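Local coordinates for alpha-galactosidase 1 (Saccharomyces cerevisiae, PDB 3LRK), which hydrolyses terminal, non-reducing alpha-D-galactose residues from alpha-D-galactosides such as galactose oligosaccharides, galactomannans and galactolipids, at residues 209-215 with 234-240; 263-268 with 290-294. The protein carries 1 engineered substitution. All coordinates share one frame; numbering follows the deposited sequence.

Contact 1: 209-215 with 234-240; sequences DVTAEFT and GFHCSIM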
loop_
_atom_site.group_PDB
_atom_site.type_symbol
_atom_site.label_atom_id
_atom_site.label_comp_id
_atom_site.label_asym_id
_atom_site.label_seq_id
_atom_site.Cartn_x
_atom_site.Cartn_y
_atom_site.Cartn_z
ATOM N N ASP A 209 13.479 -14.532 -7.525
ATOM C CA ASP A 209 14.087 -15.849 -7.786
ATOM C C ASP A 209 14.075 -16.747 -6.561
ATOM O O ASP A 209 14.352 -16.299 -5.454
ATOM C CB ASP A 209 15.526 -15.736 -8.281
ATOM C CG ASP A 209 15.664 -14.925 -9.552
ATOM O OD1 ASP A 209 14.639 -14.570 -10.184
ATOM O OD2 ASP A 209 16.826 -14.645 -9.911
ATOM N N VAL A 210 13.727 -18.011 -6.789
ATOM C CA VAL A 210 13.886 -19.070 -5.807
ATOM C C VAL A 210 15.371 -19.364 -5.559
ATOM O O VAL A 210 16.230 -19.027 -6.378
ATOM C CB VAL A 210 13.129 -20.368 -6.252
ATOM C CG1 VAL A 210 13.921 -21.131 -7.309
ATOM C CG2 VAL A 210 12.818 -21.271 -5.040
ATOM N N THR A 211 15.647 -19.970 -4.408
ATOM C CA THR A 211 16.968 -20.470 -4.074
ATOM C C THR A 211 16.811 -21.829 -3.395
ATOM O O THR A 211 15.699 -22.203 -2.998
ATOM C CB THR A 211 17.777 -19.467 -3.186
ATOM O OG1 THR A 211 19.129 -19.927 -3.066
ATOM C CG2 THR A 211 17.159 -19.314 -1.797
ATOM N N ALA A 212 17.912 -22.574 -3.290
ATOM C CA ALA A 212 17.902 -23.902 -2.683
ATOM C C ALA A 212 17.817 -23.847 -1.146
ATOM O O ALA A 212 18.682 -24.372 -0.429
ATOM C CB ALA A 212 19.130 -24.722 -3.153
ATOM N N GLU A 213 16.764 -23.200 -0.655
ATOM C CA GLU A 213 16.471 -23.121 0.767
ATOM C C GLU A 213 14.984 -23.380 0.919
ATOM O O GLU A 213 14.181 -22.835 0.158
ATOM C CB GLU A 213 16.781 -21.721 1.316
ATOM C CG GLU A 213 18.262 -21.371 1.405
ATOM C CD GLU A 213 18.988 -22.123 2.508
ATOM O OE1 GLU A 213 18.327 -22.703 3.397
ATOM O OE2 GLU A 213 20.237 -22.119 2.487
ATOM N N PHE A 214 14.607 -24.206 1.892
ATOM C CA PHE A 214 13.201 -24.592 2.006
ATOM C C PHE A 214 12.363 -23.526 2.715
ATOM O O PHE A 214 11.210 -23.320 2.351
ATOM C CB PHE A 214 13.053 -25.946 2.708
ATOM C CG PHE A 214 11.715 -26.597 2.489
ATOM C CD1 PHE A 214 11.395 -27.162 1.251
ATOM C CD2 PHE A 214 10.769 -26.648 3.516
ATOM C CE1 PHE A 214 10.160 -27.775 1.037
ATOM C CE2 PHE A 214 9.530 -27.259 3.310
ATOM C CZ PHE A 214 9.229 -27.820 2.064
ATOM N N THR A 215 12.950 -22.844 3.705
ATOM C CA THR A 215 12.210 -21.880 4.533
ATOM C C THR A 215 12.940 -20.558 4.792
ATOM O O THR A 215 12.319 -19.584 5.220
ATOM C CB THR A 215 11.878 -22.452 5.947
ATOM O OG1 THR A 215 13.063 -22.439 6.747
ATOM C CG2 THR A 215 11.299 -23.867 5.896
ATOM N N GLY A 234 12.753 -8.936 -5.351
ATOM C CA GLY A 234 14.084 -9.357 -4.924
ATOM C C GLY A 234 14.430 -10.739 -5.443
ATOM O O GLY A 234 13.961 -11.142 -6.511
ATOM N N PHE A 235 15.244 -11.463 -4.673
ATOM C CA PHE A 235 15.644 -12.836 -5.009
ATOM C C PHE A 235 16.190 -13.566 -3.781
ATOM O O PHE A 235 16.133 -13.029 -2.671
ATOM C CB PHE A 235 16.576 -12.914 -6.246
ATOM C CG PHE A 235 17.979 -12.356 -6.050
ATOM C CD1 PHE A 235 19.047 -12.917 -6.754
ATOM C CD2 PHE A 235 18.239 -11.283 -5.203
ATOM C CE1 PHE A 235 20.356 -12.421 -6.609
ATOM C CE2 PHE A 235 19.539 -10.771 -5.060
ATOM C CZ PHE A 235 20.600 -11.348 -5.760
ATOM N N HIS A 236 16.690 -14.791 -3.983
ATOM C CA HIS A 236 17.011 -15.706 -2.869
ATOM C C HIS A 236 15.811 -15.947 -1.955
ATOM O O HIS A 236 15.944 -16.095 -0.735
ATOM C CB HIS A 236 18.255 -15.234 -2.099
ATOM C CG HIS A 236 19.494 -15.268 -2.928
ATOM N ND1 HIS A 236 20.324 -16.367 -2.978
ATOM C CD2 HIS A 236 20.013 -14.362 -3.789
ATOM C CE1 HIS A 236 21.320 -16.124 -3.811
ATOM N NE2 HIS A 236 21.150 -14.916 -4.322
ATOM N N CYS A 237 14.634 -16.008 -2.573
ATOM C CA CYS A 237 13.401 -16.319 -1.869
ATOM C C CYS A 237 13.345 -17.829 -1.669
ATOM O O CYS A 237 13.671 -18.578 -2.579
ATOM C CB CYS A 237 12.194 -15.852 -2.688
ATOM S SG CYS A 237 12.134 -14.076 -3.032
ATOM N N SER A 238 12.956 -18.268 -0.477
ATOM C CA SER A 238 12.871 -19.700 -0.169
ATOM C C SER A 238 11.693 -20.382 -0.868
ATOM O O SER A 238 10.765 -19.724 -1.333
ATOM C CB SER A 238 12.764 -19.932 1.337
ATOM O OG SER A 238 11.486 -19.552 1.801
ATOM N N ILE A 239 11.749 -21.709 -0.927
ATOM C CA ILE A 239 10.693 -22.535 -1.525
ATOM C C ILE A 239 9.300 -22.230 -0.933
ATOM O O ILE A 239 8.353 -21.953 -1.672
ATOM C CB ILE A 239 11.077 -24.036 -1.432
ATOM C CG1 ILE A 239 12.209 -24.332 -2.432
ATOM C CG2 ILE A 239 9.863 -24.955 -1.655
ATOM C CD1 ILE A 239 13.107 -25.525 -2.061
ATOM N N MET A 240 9.207 -22.244 0.394
ATOM C CA MET A 240 7.961 -21.977 1.102
ATOM C C MET A 240 7.490 -20.536 0.966
ATOM O O MET A 240 6.287 -20.281 0.944
ATOM C CB MET A 240 8.091 -22.330 2.592
ATOM C CG MET A 240 8.131 -23.827 2.908
ATOM S SD MET A 240 6.755 -24.784 2.246
ATOM C CE MET A 240 5.325 -24.017 3.024
HETATM O O HOH W 1 17.771 -16.742 -5.948
#
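Ile239 N gives Glu213 O an almost straight hydrogen bond of 2.9 Å, with an N-H...O angle of 173°, and beside it Met240 N reaches Phe214 O at 3.0 Å. Further along, Cys237 N binds Asp209 O at 2.9 Å; the return bond, Thr211 N to Cys237 O, is weak; the pair makes a single beta bridge of Val210 with Cys237. A water also joins the two segments, donating to Val210 O and accepting from His236 N. Ser238 sits at the N-cap of helix 239-246, its OG bonded to Asn241 N. Met240, bent at chi2 and chi3, lays CG over one face of the Phe214 ring, 4.2 Å from its centroid, a CH-pi contact, while SD makes an oblique Met-aromatic contact. Ile239 CG2 meets the same ring at CE1, 3.9 Å away. At the catalytic end Asp209, the proton donor, packs its CB on Phe235 CB at 3.6 Å, with carboxylate and ring planes 82° apart; OD1 forms a salt bridge with Arg205. The Cys221-Cys237 disulfide ties the facing segment, and the backbone of the acid is held by Cys237 and its carboxylate by Arg205, which probably helps to position it.

Contact 2: 263-268 with 290-294; sequences NLEVGV and LIIGA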
loop_
_atom_site.group_PDB
_atom_site.type_symbol
_atom_site.label_atom_id
_atom_site.label_comp_id
_atom_site.label_asym_id
_atom_site.label_seq_id
_atom_site.Cartn_x
_atom_site.Cartn_y
_atom_site.Cartn_z
ATOM N N ASN A 263 12.427 -21.917 -11.658
ATOM C CA ASN A 263 13.012 -23.230 -11.936
ATOM C C ASN A 263 13.162 -24.072 -10.665
ATOM O O ASN A 263 13.417 -23.540 -9.578
ATOM C CB ASN A 263 14.371 -23.091 -12.612
ATOM C CG ASN A 263 14.335 -22.247 -13.880
ATOM O OD1 ASN A 263 13.278 -21.775 -14.332
ATOM N ND2 ASN A 263 15.497 -22.062 -14.464
ATOM N N LEU A 264 12.997 -25.381 -10.823
ATOM C CA LEU A 264 13.156 -26.351 -9.743
ATOM C C LEU A 264 14.591 -26.404 -9.237
ATOM O O LEU A 264 15.541 -26.395 -10.028
ATOM C CB LEU A 264 12.715 -27.748 -10.223
ATOM C CG LEU A 264 11.213 -27.862 -10.508
ATOM C CD1 LEU A 264 10.866 -28.990 -11.500
ATOM C CD2 LEU A 264 10.418 -27.987 -9.195
ATOM N N GLU A 265 14.734 -26.464 -7.918
ATOM C CA GLU A 265 16.028 -26.527 -7.267
ATOM C C GLU A 265 16.384 -27.973 -6.913
ATOM O O GLU A 265 17.385 -28.230 -6.243
ATOM C CB GLU A 265 16.040 -25.640 -6.021
ATOM C CG GLU A 265 15.826 -24.153 -6.313
ATOM C CD GLU A 265 17.097 -23.419 -6.720
ATOM O OE1 GLU A 265 18.133 -24.056 -7.023
ATOM O OE2 GLU A 265 17.061 -22.178 -6.745
ATOM N N VAL A 266 15.552 -28.908 -7.372
ATOM C CA VAL A 266 15.839 -30.331 -7.240
ATOM C C VAL A 266 17.198 -30.600 -7.896
ATOM O O VAL A 266 17.436 -30.211 -9.039
ATOM C CB VAL A 266 14.723 -31.207 -7.879
ATOM C CG1 VAL A 266 15.058 -32.700 -7.768
ATOM C CG2 VAL A 266 13.370 -30.925 -7.225
ATOM N N GLY A 267 18.097 -31.228 -7.143
ATOM C CA GLY A 267 19.443 -31.512 -7.631
ATOM C C GLY A 267 20.375 -30.316 -7.591
ATOM O O GLY A 267 21.479 -30.375 -8.136
ATOM N N VAL A 268 19.926 -29.227 -6.966
ATOM C CA VAL A 268 20.758 -28.032 -6.793
ATOM C C VAL A 268 20.999 -27.796 -5.300
ATOM O O VAL A 268 20.082 -27.906 -4.484
ATOM C CB VAL A 268 20.120 -26.753 -7.426
ATOM C CG1 VAL A 268 21.104 -25.572 -7.402
ATOM C CG2 VAL A 268 19.654 -27.011 -8.851
ATOM N N LEU A 290 7.575 -26.810 -15.017
ATOM C CA LEU A 290 8.543 -27.696 -14.385
ATOM C C LEU A 290 9.802 -27.649 -15.225
ATOM O O LEU A 290 9.943 -28.384 -16.191
ATOM C CB LEU A 290 8.004 -29.132 -14.265
ATOM C CG LEU A 290 6.703 -29.397 -13.498
ATOM C CD1 LEU A 290 6.352 -30.896 -13.583
ATOM C CD2 LEU A 290 6.746 -28.916 -12.039
ATOM N N ILE A 291 10.689 -26.734 -14.854
ATOM C CA ILE A 291 11.921 -26.496 -15.571
ATOM C C ILE A 291 13.068 -26.940 -14.652
ATOM O O ILE A 291 13.236 -26.429 -13.536
ATOM C CB ILE A 291 12.033 -25.012 -16.054
ATOM C CG1 ILE A 291 10.995 -24.739 -17.156
ATOM C CG2 ILE A 291 13.449 -24.692 -16.566
ATOM C CD1 ILE A 291 10.670 -23.263 -17.377
ATOM N N ILE A 292 13.815 -27.936 -15.123
ATOM C CA ILE A 292 14.954 -28.476 -14.398
ATOM C C ILE A 292 15.995 -27.379 -14.205
ATOM O O ILE A 292 16.427 -26.757 -15.172
ATOM C CB ILE A 292 15.597 -29.681 -15.161
ATOM C CG1 ILE A 292 14.572 -30.811 -15.351
ATOM C CG2 ILE A 292 16.851 -30.180 -14.433
ATOM C CD1 ILE A 292 15.007 -31.894 -16.328
ATOM N N GLY A 293 16.380 -27.136 -12.951
ATOM C CA GLY A 293 17.427 -26.150 -12.626
ATOM C C GLY A 293 18.790 -26.789 -12.382
ATOM O O GLY A 293 19.816 -26.103 -12.353
ATOM N N ALA A 294 18.794 -28.107 -12.231
ATOM C CA ALA A 294 20.009 -28.885 -11.987
ATOM C C ALA A 294 20.939 -28.957 -13.208
ATOM O O ALA A 294 20.530 -28.677 -14.341
ATOM C CB ALA A 294 19.635 -30.283 -11.517
#
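Leu264 N donates to Ile291 O at 2.9 Å, with an N-H...O angle of 151° and the donor nearly in line with the C=O bond. The same carbonyl oxygen lies against Leu264 CB and Asn263 CB, each 3.6 Å away. The Asn263 amide packs on the branch methyl of Ile291: OD1 and CG both lie 3.7 Å from CG2, the two side chains meeting at a slant. With CG beside its own backbone N (chi1 -55°), the amide of Asn263 is set against this methyl, near the substrate-binding residues Lys147 and Asp72 and a bound glycerol. Replacing Asn263 by alanine removes the amide, which would probably uncover Ile291 CG2 and take a polar group from beside the substrate-binding residues. These segments join the loop that follows the seventh strand, 258-260, to the eighth, 290-292, of the GH27 TIM barrel, with helix 273-285 between them in a beta-alpha-beta crossover. That helix also packs on Leu264 through His279, Phe280 and Trp283, while Leu264 CD1 touches Leu290 CB. Gly293 comes so close to Leu264 O that a CB there would clash; its CA makes a CH...O contact with that oxygen at 3.2 Å. Farther on, 265-268 forms a type II turn, closed by Val268 N to Glu265 O, with Gly267 at positive phi. Ala294 CB packs 3.3 Å from Val266 O, whose hydrogen bond is with Tyr307 OH, and Val268 CG2 touches Gly293 C and O. Ala294 N is buried here with no polar partner.

How the contacts relate
Both contacts belong to the catalytic barrel, their centres about 12 Å apart, and they follow one another along the chain. Contact 2 is buried and involves barrel strand 290-292; contact 1, only partly buried, ties loop to loop and to the start of a helix, and a second subunit packs on Phe235 and His236. Chemistry follows place: contact 1 uses four backbone bonds, one of them weak, a water and a Met-aromatic contact, whereas contact 2 has one clear hydrogen bond and close aliphatic and glycine packing. Helix 273-285 packs against both. They touch directly where Glu265 OE2 comes 3.2 Å from Thr211 CA and Asn263 O meets Val210 CG1. The side chains of Asp209 and Asn263 both lie near Lys147 and a bound glycerol, consistent with one pocket.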